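Local coordinates for endolysin (Escherichia coli O157 typing phage 15, PDB 7M5I), which probably degrades host peptidoglycan as a glycosyl hydrolase family 24 lysozyme, helping to lyse the bacterial cell and release new phage, at residues P35-G40 with M53-E58; V92-N97 with N144-E149. All coordinates share one frame; numbering follows the deposited sequence.

The two contacts of this phage-type lysozyme have centres about 21 Å apart and nearest atoms about 5 Å apart. Contact 1 is an apolar meeting of strand 35-38 with the segment leading into helix 57-78; three of its five touching residues are buried, but it is peripheral, centred about 17 Å from the middle of the chain. Contact 2 lies in the core, about 5 Å from that centre, and joins helices 85-98 and 140-155 through charged groups, five of its six touching residues being buried. Helix 57-78 begins in contact 1 and also packs against helix 85-98, through side chains outside the salt-bridge network. Isoleucine tips carry the first; arginine, glutamate, serine and asparagine carry the second.

Contact 1 of 2, residues P35-G40 with M53-E58; sequences PTIGYG and MKITAE
I37 and I55 reach toward each other tip to tip, and this pair carries most of the contact. With I37 CG1 anti to the backbone N (chi1 -156°) and its chain extended beyond, CD1 is sent across the gap to lie 3.8 Å from I55 CG1. The same methyl also approaches the start of the opposing segment, 3.9 Å from M53 CB and 3.6 Å from M53 O. I55 answers with CG1 between its backbone N and carbonyl carbon (chi1 60°); its CD1 is thereby carried to the end of the strand, 3.9 Å from G38 CA. G38 has positive phi, and a beta carbon there would come tightly against I55 CD1, so the absence of a side chain suits both the backbone and the packing.

Farther along, the link is polar and indirect. A water at the edge of the Y39 ring, in its plane, is 2.6 Å from Y39 OH and donates to A57 O at 2.8 Å, joining the residue after the strand to the first turn of helix 57-78.

Both segments bond through their backbones to residues 24-28, G38 to E24 and I55 to L25, while I44 adds to the apolar cluster. The arrangement belongs to the small beta-containing lobe of a phage-type lysozyme, where strand 35-38 pairs with strand 27-29 and the I37 side chain is about 10 Å from that of the predicted catalytic D30.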
ATOM      1  N   PRO A  35      12.756 -13.946  -0.609  1.00 25.48           N
ATOM      2  CA  PRO A  35      12.068 -14.530   0.542  1.00 25.67           C
ATOM      3  C   PRO A  35      11.099 -13.540   1.201  1.00 26.05           C
ATOM      4  O   PRO A  35      11.459 -12.439   1.508  1.00 25.74           O
ATOM      5  CB  PRO A  35      13.220 -14.963   1.466  1.00 27.36           C
ATOM      6  CG  PRO A  35      14.384 -15.148   0.521  1.00 27.94           C
ATOM      7  CD  PRO A  35      14.227 -14.006  -0.463  1.00 27.80           C
ATOM      8  N   THR A  36       9.870 -14.006   1.401  1.00 24.29           N
ATOM      9  CA  THR A  36       8.719 -13.216   1.876  1.00 23.61           C
ATOM     10  C   THR A  36       7.996 -13.996   2.983  1.00 24.33           C
ATOM     11  O   THR A  36       7.950 -15.206   2.952  1.00 23.42           O
ATOM     12  CB  THR A  36       7.791 -12.888   0.699  1.00 25.05           C
ATOM     13  OG1 THR A  36       8.550 -12.294  -0.343  1.00 26.11           O
ATOM     14  CG2 THR A  36       6.685 -11.929   1.103  1.00 25.07           C
ATOM     15  N   ILE A  37       7.418 -13.293   3.937  1.00 22.20           N
ATOM     16  CA  ILE A  37       6.669 -13.950   5.032  1.00 20.88           C
ATOM     17  C   ILE A  37       5.583 -12.986   5.536  1.00 21.87           C
ATOM     18  O   ILE A  37       5.644 -11.778   5.307  1.00 21.65           O
ATOM     19  CB  ILE A  37       7.603 -14.407   6.171  1.00 21.06           C
ATOM     20  CG1 ILE A  37       7.003 -15.558   7.006  1.00 21.93           C
ATOM     21  CG2 ILE A  37       8.017 -13.218   7.043  1.00 22.08           C
ATOM     22  CD1 ILE A  37       7.980 -16.241   7.936  1.00 23.65           C
ATOM     23  N   GLY A  38       4.591 -13.527   6.236  1.00 20.46           N
ATOM     24  CA  GLY A  38       3.546 -12.706   6.839  1.00 21.15           C
ATOM     25  C   GLY A  38       2.697 -12.037   5.761  1.00 20.95           C
ATOM     26  O   GLY A  38       2.329 -12.677   4.739  1.00 19.65           O
ATOM     27  N   TYR A  39       2.403 -10.753   5.950  1.00 21.82           N
ATOM     28  CA  TYR A  39       1.636  -9.918   5.007  1.00 21.20           C
ATOM     29  C   TYR A  39       2.580  -9.203   4.050  1.00 22.69           C
ATOM     30  O   TYR A  39       2.646  -7.936   4.065  1.00 24.28           O
ATOM     31  CB  TYR A  39       0.756  -8.923   5.751  1.00 20.84           C
ATOM     32  CG  TYR A  39      -0.220  -9.550   6.727  1.00 20.23           C
ATOM     33  CD1 TYR A  39      -1.416 -10.134   6.261  1.00 20.03           C
ATOM     34  CD2 TYR A  39      -0.027  -9.493   8.087  1.00 21.55           C
ATOM     35  CE1 TYR A  39      -2.357 -10.629   7.147  1.00 20.19           C
ATOM     36  CE2 TYR A  39      -0.929 -10.052   8.982  1.00 20.68           C
ATOM     37  CZ  TYR A  39      -2.129 -10.603   8.511  1.00 21.74           C
ATOM     38  OH  TYR A  39      -3.075 -11.155   9.340  1.00 22.58           O
ATOM     39  N   GLY A  40       3.341  -9.980   3.275  1.00 22.08           N
ATOM     40  CA  GLY A  40       4.225  -9.415   2.234  1.00 25.97           C
ATOM     41  C   GLY A  40       5.513  -8.793   2.788  1.00 26.63           C
ATOM     42  O   GLY A  40       6.179  -8.001   2.104  1.00 28.78           O
ATOM     43  N   MET A  53      11.847 -19.968   7.818  1.00 28.51           N
ATOM     44  CA  MET A  53      11.303 -19.277   9.012  1.00 28.47           C
ATOM     45  C   MET A  53       9.800 -19.548   9.099  1.00 27.33           C
ATOM     46  O   MET A  53       9.140 -19.696   8.027  1.00 25.35           O
ATOM     47  CB  MET A  53      11.464 -17.751   8.919  1.00 29.99           C
ATOM     48  CG  MET A  53      12.849 -17.298   9.351  1.00 34.79           C
ATOM     49  SD  MET A  53      12.876 -15.462   9.104  1.00 38.22           S
ATOM     50  CE  MET A  53      11.570 -14.994  10.247  1.00 37.87           C
ATOM     51  N   LYS A  54       9.302 -19.602  10.329  1.00 27.93           N
ATOM     52  CA  LYS A  54       7.840 -19.695  10.617  1.00 29.12           C
ATOM     53  C   LYS A  54       7.527 -18.668  11.682  1.00 27.20           C
ATOM     54  O   LYS A  54       8.309 -18.518  12.643  1.00 28.05           O
ATOM     55  CB  LYS A  54       7.452 -21.085  11.097  1.00 36.86           C
ATOM     56  CG  LYS A  54       7.476 -22.125   9.988  1.00 47.76           C
ATOM     57  CD  LYS A  54       7.242 -23.549  10.462  1.00 58.90           C
ATOM     58  CE  LYS A  54       7.511 -24.566   9.359  1.00 67.40           C
ATOM     59  NZ  LYS A  54       7.334 -25.949   9.867  1.00 73.06           N
ATOM     60  N   ILE A  55       6.436 -17.960  11.518  1.00 23.89           N
ATOM     61  CA  ILE A  55       6.021 -16.890  12.434  1.00 24.49           C
ATOM     62  C   ILE A  55       4.554 -17.133  12.808  1.00 25.08           C
ATOM     63  O   ILE A  55       3.872 -17.895  12.108  1.00 24.71           O
ATOM     64  CB  ILE A  55       6.226 -15.488  11.822  1.00 25.14           C
ATOM     65  CG1 ILE A  55       5.437 -15.254  10.538  1.00 24.95           C
ATOM     66  CG2 ILE A  55       7.713 -15.222  11.652  1.00 27.07           C
ATOM     67  CD1 ILE A  55       5.492 -13.780  10.098  1.00 24.20           C
ATOM     68  N   THR A  56       4.100 -16.467  13.858  1.00 24.22           N
ATOM     69  CA  THR A  56       2.665 -16.457  14.233  1.00 24.67           C
ATOM     70  C   THR A  56       1.930 -15.360  13.497  1.00 23.91           C
ATOM     71  O   THR A  56       2.577 -14.407  12.986  1.00 23.55           O
ATOM     72  CB  THR A  56       2.527 -16.287  15.754  1.00 26.30           C
ATOM     73  OG1 THR A  56       2.961 -14.974  16.089  1.00 27.29           O
ATOM     74  CG2 THR A  56       3.237 -17.337  16.552  1.00 28.17           C
ATOM     75  N   ALA A  57       0.596 -15.393  13.506  1.00 22.61           N
ATOM     76  CA  ALA A  57      -0.227 -14.333  12.919  1.00 22.71           C
ATOM     77  C   ALA A  57       0.042 -13.004  13.679  1.00 23.65           C
ATOM     78  O   ALA A  57      -0.007 -11.953  13.057  1.00 22.93           O
ATOM     79  CB  ALA A  57      -1.694 -14.723  12.977  1.00 23.48           C
ATOM     80  N   GLU A  58       0.292 -13.075  14.969  1.00 24.40           N
ATOM     81  CA  GLU A  58       0.578 -11.850  15.788  1.00 26.95           C
ATOM     82  C   GLU A  58       1.892 -11.212  15.312  1.00 26.86           C
ATOM     83  O   GLU A  58       1.928  -9.972  15.129  1.00 28.94           O
ATOM     84  CB  GLU A  58       0.660 -12.161  17.277  1.00 30.39           C
ATOM     85  CG  GLU A  58      -0.687 -12.507  17.867  1.00 36.26           C
ATOM     86  CD  GLU A  58      -1.193 -13.943  17.692  1.00 37.74           C
ATOM     87  OE1 GLU A  58      -0.443 -14.847  17.186  1.00 32.37           O
ATOM     88  OE2 GLU A  58      -2.376 -14.139  18.095  1.00 38.63           O
TER
HETATM   89  O   HOH W   1      -2.436 -11.122  11.869  1.00 26.85           O

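Contact 2 of 2, residues V92-N97 with N144-E149; sequences VSETYN and NRRRME
R146 and R145, with 64 and 62 Å² covered by the opposing helix, work in different ways: R146 meets E94 and N97, R145 meets N97 and S93. The R146 chain bends twice, about CB-CG and again about CG-CD, which sets its guanidinium edge-on beside the E149 carboxylate, with the far end reaching helix 85-98. There NH1 and NH2 grip N97 OD1 end-on, both at 2.9 Å; NH2 lies in the carbonyl plane, whereas NH1 comes from above it. The flat group also stacks on the E94 carboxylate, their planes 20° apart. E94 OE1 is 3.6 Å from R146 NE but well outside the guanidinium plane, making this salt bridge one of charge without a directed N-H.

R145 instead runs extended from CG to NE. N97 CB lies over the centre of its guanidinium, 3.6 Å from R145 CZ, and a weak bond joins R145 NH2 to S93 O.

E149 ties the two arginines together. Its OE1 takes R146 NE and NH1 side-on; its OE2 receives R145 NE in a nearly straight bond of 2.8 Å (176°) and S93 OG at 2.6 Å. Four N-H or O-H donors thus satisfy this buried carboxylate. They probably also offset repulsion from E94, whose OE2 is 3.7 Å from E149 OE1.

The short helical segments run nearly antiparallel, at 155° with axes 10.3 Å apart. F20 of helix 11-21 packs against S93, R145 and E149, and R145 makes a long, weak ion pair with the predicted catalytic E21. Helix 117-124 brings M124 onto E94 and E149, while R146 NH2 bonds to W127 O in the loop before strand 129-132.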
ATOM      1  N   VAL A  92      -2.390   5.583   1.670  1.00 24.21           N
ATOM      2  CA  VAL A  92      -1.295   4.793   2.331  1.00 25.42           C
ATOM      3  C   VAL A  92      -1.224   3.410   1.685  1.00 24.72           C
ATOM      4  O   VAL A  92      -0.131   3.013   1.285  1.00 25.82           O
ATOM      5  CB  VAL A  92      -1.492   4.692   3.852  1.00 24.63           C
ATOM      6  CG1 VAL A  92      -0.515   3.699   4.494  1.00 24.04           C
ATOM      7  CG2 VAL A  92      -1.291   6.060   4.491  1.00 26.39           C
ATOM      8  N   SER A  93      -2.370   2.736   1.509  1.00 23.75           N
ATOM      9  CA  SER A  93      -2.392   1.412   0.803  1.00 24.04           C
ATOM     10  C   SER A  93      -1.673   1.506  -0.560  1.00 25.76           C
ATOM     11  O   SER A  93      -0.796   0.658  -0.873  1.00 24.71           O
ATOM     12  CB  SER A  93      -3.766   0.888   0.675  1.00 25.18           C
ATOM     13  OG  SER A  93      -3.744  -0.391   0.049  1.00 24.39           O
ATOM     14  N   GLU A  94      -1.998   2.471  -1.386  1.00 24.55           N
ATOM     15  CA  GLU A  94      -1.418   2.582  -2.736  1.00 26.26           C
ATOM     16  C   GLU A  94       0.072   2.929  -2.635  1.00 27.18           C
ATOM     17  O   GLU A  94       0.899   2.303  -3.403  1.00 27.93           O
ATOM     18  CB  GLU A  94      -2.168   3.580  -3.609  1.00 26.08           C
ATOM     19  CG  GLU A  94      -1.567   3.685  -4.993  1.00 25.98           C
ATOM     20  CD  GLU A  94      -2.465   4.050  -6.135  1.00 28.88           C
ATOM     21  OE1 GLU A  94      -1.970   4.182  -7.292  1.00 28.72           O
ATOM     22  OE2 GLU A  94      -3.678   4.138  -5.911  1.00 30.94           O
ATOM     23  N   THR A  95       0.435   3.855  -1.739  1.00 26.50           N
ATOM     24  CA  THR A  95       1.848   4.267  -1.598  1.00 28.69           C
ATOM     25  C   THR A  95       2.683   3.065  -1.112  1.00 29.46           C
ATOM     26  O   THR A  95       3.829   2.927  -1.557  1.00 29.41           O
ATOM     27  CB  THR A  95       1.982   5.454  -0.622  1.00 31.05           C
ATOM     28  OG1 THR A  95       1.151   6.494  -1.112  1.00 29.51           O
ATOM     29  CG2 THR A  95       3.400   5.947  -0.509  1.00 32.06           C
ATOM     30  N   TYR A  96       2.122   2.238  -0.249  1.00 28.30           N
ATOM     31  CA  TYR A  96       2.794   1.039   0.279  1.00 28.64           C
ATOM     32  C   TYR A  96       3.173   0.089  -0.865  1.00 31.52           C
ATOM     33  O   TYR A  96       4.179  -0.661  -0.771  1.00 30.70           O
ATOM     34  CB  TYR A  96       1.893   0.345   1.294  1.00 28.94           C
ATOM     35  CG  TYR A  96       2.621  -0.763   2.011  1.00 32.38           C
ATOM     36  CD1 TYR A  96       3.780  -0.451   2.709  1.00 35.40           C
ATOM     37  CD2 TYR A  96       2.206  -2.078   1.988  1.00 33.81           C
ATOM     38  CE1 TYR A  96       4.493  -1.423   3.386  1.00 41.66           C
ATOM     39  CE2 TYR A  96       2.900  -3.069   2.662  1.00 33.58           C
ATOM     40  CZ  TYR A  96       4.046  -2.741   3.371  1.00 39.11           C
ATOM     41  OH  TYR A  96       4.861  -3.654   3.984  1.00 38.03           O
ATOM     42  N   ASN A  97       2.415   0.121  -1.951  1.00 29.11           N
ATOM     43  CA  ASN A  97       2.641  -0.737  -3.139  1.00 31.04           C
ATOM     44  C   ASN A  97       3.542  -0.024  -4.136  1.00 32.20           C
ATOM     45  O   ASN A  97       4.507  -0.641  -4.650  1.00 31.31           O
ATOM     46  CB  ASN A  97       1.278  -1.161  -3.690  1.00 30.66           C
ATOM     47  CG  ASN A  97       1.363  -1.976  -4.960  1.00 34.27           C
ATOM     48  OD1 ASN A  97       0.868  -1.568  -5.986  1.00 33.75           O
ATOM     49  ND2 ASN A  97       2.110  -3.074  -4.908  1.00 36.07           N
ATOM     50  N   ASN A 144      -7.036  -4.822 -10.072  1.00 25.38           N
ATOM     51  CA  ASN A 144      -8.042  -5.155  -9.024  1.00 25.01           C
ATOM     52  C   ASN A 144      -7.755  -4.372  -7.750  1.00 25.11           C
ATOM     53  O   ASN A 144      -8.693  -3.819  -7.112  1.00 24.72           O
ATOM     54  CB  ASN A 144      -8.122  -6.652  -8.826  1.00 25.77           C
ATOM     55  CG  ASN A 144      -9.400  -7.070  -8.141  1.00 28.52           C
ATOM     56  OD1 ASN A 144     -10.470  -6.477  -8.395  1.00 29.10           O
ATOM     57  ND2 ASN A 144      -9.277  -8.142  -7.383  1.00 30.49           N
ATOM     58  N   ARG A 145      -6.488  -4.354  -7.322  1.00 23.22           N
ATOM     59  CA  ARG A 145      -6.092  -3.636  -6.110  1.00 22.26           C
ATOM     60  C   ARG A 145      -6.388  -2.158  -6.303  1.00 21.72           C
ATOM     61  O   ARG A 145      -6.965  -1.558  -5.357  1.00 23.46           O
ATOM     62  CB  ARG A 145      -4.628  -3.880  -5.778  1.00 22.32           C
ATOM     63  CG  ARG A 145      -4.171  -3.109  -4.555  1.00 22.08           C
ATOM     64  CD  ARG A 145      -2.755  -3.488  -4.140  1.00 25.07           C
ATOM     65  NE  ARG A 145      -2.342  -2.731  -2.984  1.00 25.41           N
ATOM     66  CZ  ARG A 145      -1.372  -3.105  -2.168  1.00 29.38           C
ATOM     67  NH1 ARG A 145      -0.702  -4.234  -2.404  1.00 25.01           N
ATOM     68  NH2 ARG A 145      -1.070  -2.359  -1.120  1.00 27.42           N
ATOM     69  N   ARG A 146      -6.064  -1.593  -7.465  1.00 21.79           N
ATOM     70  CA  ARG A 146      -6.301  -0.145  -7.702  1.00 23.60           C
ATOM     71  C   ARG A 146      -7.805   0.163  -7.627  1.00 24.38           C
ATOM     72  O   ARG A 146      -8.165   1.226  -7.002  1.00 23.35           O
ATOM     73  CB  ARG A 146      -5.721   0.306  -9.032  1.00 25.52           C
ATOM     74  CG  ARG A 146      -4.202   0.282  -9.107  1.00 26.58           C
ATOM     75  CD  ARG A 146      -3.439   1.279  -8.298  1.00 26.96           C
ATOM     76  NE  ARG A 146      -3.052   0.794  -7.010  1.00 26.32           N
ATOM     77  CZ  ARG A 146      -1.905   0.164  -6.714  1.00 27.85           C
ATOM     78  NH1 ARG A 146      -1.721  -0.297  -5.498  1.00 26.25           N
ATOM     79  NH2 ARG A 146      -1.002  -0.107  -7.651  1.00 27.50           N
ATOM     80  N   ARG A 147      -8.645  -0.661  -8.234  1.00 24.20           N
ATOM     81  CA  ARG A 147     -10.097  -0.355  -8.179  1.00 26.12           C
ATOM     82  C   ARG A 147     -10.593  -0.446  -6.713  1.00 25.01           C
ATOM     83  O   ARG A 147     -11.426   0.429  -6.299  1.00 23.54           O
ATOM     84  CB  ARG A 147     -10.914  -1.120  -9.199  1.00 27.61           C
ATOM     85  CG  ARG A 147     -11.009  -2.576  -8.911  1.00 29.50           C
ATOM     86  CD  ARG A 147     -12.354  -2.949  -8.325  1.00 30.69           C
ATOM     87  NE  ARG A 147     -12.292  -4.360  -8.032  1.00 29.71           N
ATOM     88  CZ  ARG A 147     -13.229  -5.036  -7.373  1.00 29.43           C
ATOM     89  NH1 ARG A 147     -14.341  -4.401  -7.044  1.00 27.67           N
ATOM     90  NH2 ARG A 147     -13.098  -6.318  -7.129  1.00 28.96           N
ATOM     91  N   MET A 148     -10.119  -1.415  -5.919  1.00 23.10           N
ATOM     92  CA  MET A 148     -10.543  -1.508  -4.501  1.00 22.80           C
ATOM     93  C   MET A 148      -9.996  -0.318  -3.677  1.00 23.82           C
ATOM     94  O   MET A 148     -10.716   0.176  -2.797  1.00 22.68           O
ATOM     95  CB  MET A 148     -10.119  -2.862  -3.937  1.00 24.38           C
ATOM     96  CG  MET A 148     -10.917  -3.985  -4.534  1.00 26.10           C
ATOM     97  SD  MET A 148     -10.525  -5.523  -3.670  1.00 28.46           S
ATOM     98  CE  MET A 148     -11.811  -6.637  -4.227  1.00 40.75           C
ATOM     99  N   GLU A 149      -8.803   0.172  -3.976  1.00 22.47           N
ATOM    100  CA  GLU A 149      -8.249   1.354  -3.256  1.00 23.25           C
ATOM    101  C   GLU A 149      -9.065   2.596  -3.665  1.00 24.68           C
ATOM    102  O   GLU A 149      -9.367   3.405  -2.749  1.00 24.19           O
ATOM    103  CB  GLU A 149      -6.755   1.530  -3.517  1.00 22.50           C
ATOM    104  CG  GLU A 149      -5.885   0.484  -2.803  1.00 22.17           C
ATOM    105  CD  GLU A 149      -4.456   0.326  -3.311  1.00 23.70           C
ATOM    106  OE1 GLU A 149      -4.166   0.810  -4.450  1.00 27.06           O
ATOM    107  OE2 GLU A 149      -3.633  -0.237  -2.536  1.00 25.07           O
TER
HETATM  108  O   HOH W   2       2.359  -3.903  -1.703  1.00 43.03           O